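Local coordinates for PUM-HD domain-containing protein (Caenorhabditis elegans, PDB 7CGF), which probably binds the 3' untranslated regions of messenger RNAs through its Pumilio homology domain, at residues E243-L257 and V279-H291. The protein carries 2 engineered substitutions. Residues are numbered along the deposited sequence; the frame is centred on the assembly and turned at random.
Sequences EEDRMVIVTRVSNNL and VYHKSMIVGAACH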
loop_
_atom_site.group_PDB
_atom_site.type_symbol
_atom_site.label_atom_id
_atom_site.label_comp_id
_atom_site.label_asym_id
_atom_site.label_seq_id
_atom_site.Cartn_x
_atom_site.Cartn_y
_atom_site.Cartn_z
ATOM N N GLU A 243 -5.754 -20.659 7.190
ATOM C CA GLU A 243 -4.867 -21.524 7.949
ATOM C C GLU A 243 -4.158 -22.514 7.033
ATOM O O GLU A 243 -2.980 -22.835 7.243
ATOM C CB GLU A 243 -5.676 -22.245 9.032
ATOM C CG GLU A 243 -4.834 -23.016 10.022
ATOM C CD GLU A 243 -3.969 -22.119 10.883
ATOM O OE1 GLU A 243 -4.343 -20.949 11.091
ATOM O OE2 GLU A 243 -2.904 -22.587 11.347
ATOM N N GLU A 244 -4.858 -23.015 6.012
ATOM C CA GLU A 244 -4.220 -23.908 5.051
ATOM C C GLU A 244 -3.113 -23.196 4.280
ATOM O O GLU A 244 -2.066 -23.795 3.991
ATOM C CB GLU A 244 -5.252 -24.480 4.078
ATOM C CG GLU A 244 -4.673 -25.580 3.197
ATOM C CD GLU A 244 -5.590 -25.996 2.060
ATOM O OE1 GLU A 244 -6.761 -25.556 2.031
ATOM O OE2 GLU A 244 -5.129 -26.771 1.194
ATOM N N ASP A 245 -3.347 -21.930 3.900
ATOM C CA ASP A 245 -2.300 -21.153 3.240
ATOM C C ASP A 245 -1.062 -21.061 4.115
ATOM O O ASP A 245 0.061 -21.253 3.631
ATOM C CB ASP A 245 -2.787 -19.744 2.910
ATOM C CG ASP A 245 -3.872 -19.728 1.860
ATOM O OD1 ASP A 245 -3.844 -20.583 0.938
ATOM O OD2 ASP A 245 -4.732 -18.831 1.965
ATOM N N ARG A 246 -1.248 -20.776 5.409
ATOM C CA ARG A 246 -0.095 -20.700 6.301
ATOM C C ARG A 246 0.560 -22.062 6.465
ATOM O O ARG A 246 1.791 -22.159 6.490
ATOM C CB ARG A 246 -0.493 -20.119 7.658
ATOM C CG ARG A 246 -0.549 -18.604 7.687
ATOM C CD ARG A 246 -0.928 -18.063 9.049
ATOM N NE ARG A 246 -2.266 -18.492 9.453
ATOM C CZ ARG A 246 -3.375 -17.927 8.995
ATOM N NH1 ARG A 246 -3.289 -16.923 8.127
ATOM N NH2 ARG A 246 -4.566 -18.361 9.395
ATOM N N MET A 247 -0.239 -23.137 6.549
ATOM C CA MET A 247 0.355 -24.466 6.638
ATOM C C MET A 247 1.189 -24.780 5.400
ATOM O O MET A 247 2.315 -25.280 5.510
ATOM C CB MET A 247 -0.737 -25.524 6.858
ATOM C CG MET A 247 -0.256 -26.968 6.745
ATOM S SD MET A 247 1.033 -27.330 7.955
ATOM C CE MET A 247 0.341 -26.615 9.372
ATOM N N VAL A 248 0.671 -24.464 4.209
ATOM C CA VAL A 248 1.436 -24.753 3.006
ATOM C C VAL A 248 2.733 -23.951 3.011
ATOM O O VAL A 248 3.807 -24.476 2.677
ATOM C CB VAL A 248 0.581 -24.472 1.754
ATOM C CG1 VAL A 248 1.440 -24.489 0.510
ATOM C CG2 VAL A 248 -0.519 -25.518 1.634
ATOM N N ILE A 249 2.656 -22.679 3.417
ATOM C CA ILE A 249 3.842 -21.820 3.400
ATOM C C ILE A 249 4.853 -22.295 4.432
ATOM O O ILE A 249 6.042 -22.447 4.136
ATOM C CB ILE A 249 3.449 -20.349 3.616
ATOM C CG1 ILE A 249 2.753 -19.811 2.359
ATOM C CG2 ILE A 249 4.681 -19.499 3.916
ATOM C CD1 ILE A 249 2.133 -18.443 2.558
ATOM N N VAL A 250 4.385 -22.591 5.650
ATOM C CA VAL A 250 5.305 -22.999 6.710
ATOM C C VAL A 250 5.927 -24.344 6.387
ATOM O O VAL A 250 7.099 -24.587 6.700
ATOM C CB VAL A 250 4.572 -23.015 8.063
ATOM C CG1 VAL A 250 5.404 -23.732 9.130
ATOM C CG2 VAL A 250 4.234 -21.590 8.478
ATOM N N THR A 251 5.154 -25.249 5.776
ATOM C CA THR A 251 5.722 -26.528 5.361
ATOM C C THR A 251 6.819 -26.315 4.337
ATOM O O THR A 251 7.892 -26.921 4.428
ATOM C CB THR A 251 4.632 -27.440 4.793
ATOM O OG1 THR A 251 3.666 -27.721 5.808
ATOM C CG2 THR A 251 5.209 -28.750 4.282
ATOM N N ARG A 252 6.572 -25.439 3.358
ATOM C CA ARG A 252 7.572 -25.202 2.322
ATOM C C ARG A 252 8.817 -24.530 2.890
ATOM O O ARG A 252 9.945 -24.896 2.530
ATOM C CB ARG A 252 6.975 -24.360 1.197
ATOM C CG ARG A 252 7.902 -24.254 0.003
ATOM C CD ARG A 252 7.155 -23.905 -1.264
ATOM N NE ARG A 252 8.048 -23.984 -2.414
ATOM C CZ ARG A 252 8.126 -25.034 -3.222
ATOM N NH1 ARG A 252 7.341 -26.087 -3.019
ATOM N NH2 ARG A 252 8.977 -25.026 -4.240
ATOM N N VAL A 253 8.619 -23.521 3.745
ATOM C CA VAL A 253 9.726 -22.819 4.388
ATOM C C VAL A 253 10.532 -23.778 5.246
ATOM O O VAL A 253 11.769 -23.777 5.211
ATOM C CB VAL A 253 9.184 -21.633 5.208
ATOM C CG1 VAL A 253 10.242 -21.100 6.153
ATOM C CG2 VAL A 253 8.687 -20.520 4.268
ATOM N N SER A 254 9.852 -24.614 6.029
ATOM C CA SER A 254 10.565 -25.543 6.901
ATOM C C SER A 254 11.352 -26.566 6.101
ATOM O O SER A 254 12.490 -26.894 6.461
ATOM C CB SER A 254 9.584 -26.241 7.840
ATOM O OG SER A 254 8.999 -25.290 8.710
ATOM N N ASN A 255 10.770 -27.081 5.014
ATOM C CA ASN A 255 11.464 -28.065 4.196
ATOM C C ASN A 255 12.646 -27.475 3.446
ATOM O O ASN A 255 13.508 -28.230 2.984
ATOM C CB ASN A 255 10.499 -28.718 3.203
ATOM C CG ASN A 255 9.506 -29.645 3.882
ATOM O OD1 ASN A 255 9.733 -30.099 5.004
ATOM N ND2 ASN A 255 8.410 -29.943 3.196
ATOM N N ASN A 256 12.710 -26.152 3.308
ATOM C CA ASN A 256 13.779 -25.487 2.575
ATOM C C ASN A 256 14.362 -24.352 3.396
ATOM O O ASN A 256 14.675 -23.284 2.867
ATOM C CB ASN A 256 13.271 -24.983 1.230
ATOM C CG ASN A 256 12.733 -26.104 0.368
ATOM O OD1 ASN A 256 13.490 -26.769 -0.340
ATOM N ND2 ASN A 256 11.428 -26.341 0.445
ATOM N N LEU A 257 14.549 -24.592 4.700
ATOM C CA LEU A 257 14.778 -23.507 5.655
ATOM C C LEU A 257 16.087 -22.779 5.386
ATOM O O LEU A 257 16.133 -21.544 5.426
ATOM C CB LEU A 257 14.760 -24.052 7.086
ATOM C CG LEU A 257 14.971 -23.016 8.196
ATOM C CD1 LEU A 257 13.843 -21.998 8.231
ATOM C CD2 LEU A 257 15.131 -23.679 9.557
ATOM N N VAL A 279 1.705 -22.001 17.448
ATOM C CA VAL A 279 2.782 -22.775 18.055
ATOM C C VAL A 279 3.150 -23.973 17.186
ATOM O O VAL A 279 4.330 -24.320 17.064
ATOM C CB VAL A 279 2.397 -23.200 19.484
ATOM C CG1 VAL A 279 3.491 -24.076 20.096
ATOM C CG2 VAL A 279 2.135 -21.974 20.339
ATOM N N TYR A 280 2.166 -24.619 16.548
ATOM C CA TYR A 280 2.523 -25.814 15.791
ATOM C C TYR A 280 3.320 -25.479 14.531
ATOM O O TYR A 280 4.086 -26.329 14.051
ATOM C CB TYR A 280 1.280 -26.654 15.462
ATOM C CG TYR A 280 0.386 -26.192 14.322
ATOM C CD1 TYR A 280 -0.129 -24.906 14.276
ATOM C CD2 TYR A 280 0.042 -27.070 13.309
ATOM C CE1 TYR A 280 -0.962 -24.503 13.232
ATOM C CE2 TYR A 280 -0.794 -26.684 12.287
ATOM C CZ TYR A 280 -1.278 -25.400 12.239
ATOM O OH TYR A 280 -2.106 -25.009 11.193
ATOM N N HIS A 281 3.203 -24.246 14.033
ATOM C CA HIS A 281 4.031 -23.804 12.910
ATOM C C HIS A 281 5.442 -23.463 13.363
ATOM O O HIS A 281 6.423 -23.803 12.682
ATOM C CB HIS A 281 3.413 -22.581 12.251
ATOM C CG HIS A 281 2.187 -22.882 11.462
ATOM N ND1 HIS A 281 1.172 -21.966 11.295
ATOM C CD2 HIS A 281 1.813 -23.990 10.784
ATOM C CE1 HIS A 281 0.224 -22.499 10.547
ATOM N NE2 HIS A 281 0.591 -23.721 10.218
ATOM N N LYS A 282 5.548 -22.770 14.498
ATOM C CA LYS A 282 6.852 -22.511 15.095
ATOM C C LYS A 282 7.585 -23.813 15.381
ATOM O O LYS A 282 8.800 -23.909 15.178
ATOM C CB LYS A 282 6.685 -21.693 16.376
ATOM C CG LYS A 282 6.164 -20.279 16.169
ATOM C CD LYS A 282 5.692 -19.685 17.490
ATOM C CE LYS A 282 5.173 -18.286 17.302
ATOM N NZ LYS A 282 4.795 -17.647 18.598
ATOM N N SER A 283 6.855 -24.840 15.828
ATOM C CA SER A 283 7.464 -26.144 16.078
ATOM C C SER A 283 8.082 -26.734 14.810
ATOM O O SER A 283 9.145 -27.364 14.866
ATOM C CB SER A 283 6.403 -27.088 16.672
ATOM O OG SER A 283 6.836 -28.434 16.736
ATOM N N MET A 284 7.427 -26.559 13.658
ATOM C CA MET A 284 7.979 -27.081 12.410
ATOM C C MET A 284 9.269 -26.367 12.023
ATOM O O MET A 284 10.224 -27.010 11.565
ATOM C CB MET A 284 6.950 -26.954 11.293
ATOM C CG MET A 284 5.732 -27.816 11.544
ATOM S SD MET A 284 4.453 -27.451 10.358
ATOM C CE MET A 284 5.365 -27.815 8.857
ATOM N N ILE A 285 9.299 -25.040 12.174
ATOM C CA ILE A 285 10.493 -24.266 11.826
ATOM C C ILE A 285 11.630 -24.581 12.792
ATOM O O ILE A 285 12.764 -24.832 12.371
ATOM C CB ILE A 285 10.171 -22.761 11.801
ATOM C CG1 ILE A 285 9.126 -22.462 10.727
ATOM C CG2 ILE A 285 11.444 -21.929 11.567
ATOM C CD1 ILE A 285 8.544 -21.046 10.810
ATOM N N VAL A 286 11.335 -24.602 14.098
ATOM C CA VAL A 286 12.352 -24.961 15.094
ATOM C C VAL A 286 12.901 -26.364 14.840
ATOM O O VAL A 286 14.117 -26.595 14.901
ATOM C CB VAL A 286 11.780 -24.827 16.516
ATOM C CG1 VAL A 286 12.759 -25.398 17.536
ATOM C CG2 VAL A 286 11.491 -23.369 16.838
ATOM N N GLY A 287 12.023 -27.325 14.548
ATOM C CA GLY A 287 12.490 -28.681 14.303
ATOM C C GLY A 287 13.385 -28.777 13.084
ATOM O O GLY A 287 14.376 -29.510 13.085
ATOM N N ALA A 288 13.051 -28.032 12.029
ATOM C CA ALA A 288 13.909 -27.990 10.851
ATOM C C ALA A 288 15.264 -27.400 11.194
ATOM O O ALA A 288 16.304 -27.881 10.719
ATOM C CB ALA A 288 13.242 -27.167 9.746
ATOM N N ALA A 289 15.270 -26.358 12.030
ATOM C CA ALA A 289 16.509 -25.660 12.356
ATOM C C ALA A 289 17.425 -26.511 13.225
ATOM O O ALA A 289 18.651 -26.413 13.107
ATOM C CB ALA A 289 16.193 -24.341 13.065
ATOM N N CYS A 290 16.864 -27.350 14.087
ATOM C CA CYS A 290 17.668 -28.109 15.038
ATOM C C CYS A 290 17.993 -29.516 14.568
ATOM O O CYS A 290 18.689 -30.238 15.287
ATOM C CB CYS A 290 16.954 -28.185 16.388
ATOM S SG CYS A 290 16.761 -26.611 17.182
ATOM N N HIS A 291 17.541 -29.914 13.380
ATOM C CA HIS A 291 17.657 -31.309 12.972
ATOM C C HIS A 291 19.117 -31.705 12.798
ATOM O O HIS A 291 19.904 -30.976 12.183
ATOM C CB HIS A 291 16.884 -31.561 11.679
ATOM C CG HIS A 291 16.570 -33.007 11.450
ATOM N ND1 HIS A 291 17.312 -33.808 10.608
ATOM C CD2 HIS A 291 15.613 -33.805 11.981
ATOM C CE1 HIS A 291 16.814 -35.031 10.617
ATOM N NE2 HIS A 291 15.782 -35.057 11.441
#
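Two neighbouring helices of the Pumilio homology domain pack side by side where His-281, on helix 279-290, enters a hole formed by Glu-243, Arg-246, Met-247 and Val-250 of helix 243-255. The two axes run nearly parallel, 9° apart, and approach to 8.9 Å. Both faces of the imidazole are covered: Val-250 CG2 makes a CH-pi contact on one, 4.1 Å from the ring centroid, while on the other Tyr-280 CE1 lies over the centre. Met-247 completes the setting at the edge, its sulfur 5.2 Å from the same centroid. With an alanine in place of His-281, this hole would probably be left unfilled, and Val-250 and the Tyr-280 ring would lose the surface that separates them. Toward the N-terminal ends of the two helices, Tyr-280 OH donates to the anti lone pair of Glu-243 OE2 at 2.6 Å. The other carboxylate oxygen, OE1, takes a salt bridge from Arg-246 NH2, so both oxygens are held; Arg-246 NH1 is bound in turn by the carbonyls of Ile-238 and Gly-241. Such knobs-into-holes packing joins neighbouring helices of the Pumilio alpha-solenoid, here about 11 Å (nearest atoms) from the bound RNA. A second knob, Met-284, fits among Met-247, Val-250, Thr-251 and Ser-254; the bend at chi3 (58°) brings its CE to 3.5 Å from Thr-251 OG1. Ser-254 turns its hydroxyl back to Val-250 O, satisfying it within its own helix while OG packs on Ile-285 CG1. Beyond it, Leu-257 CD2 rests 3.7 Å from Ala-289 CB, and helix 266-276 backs Leu-257 and Ile-285.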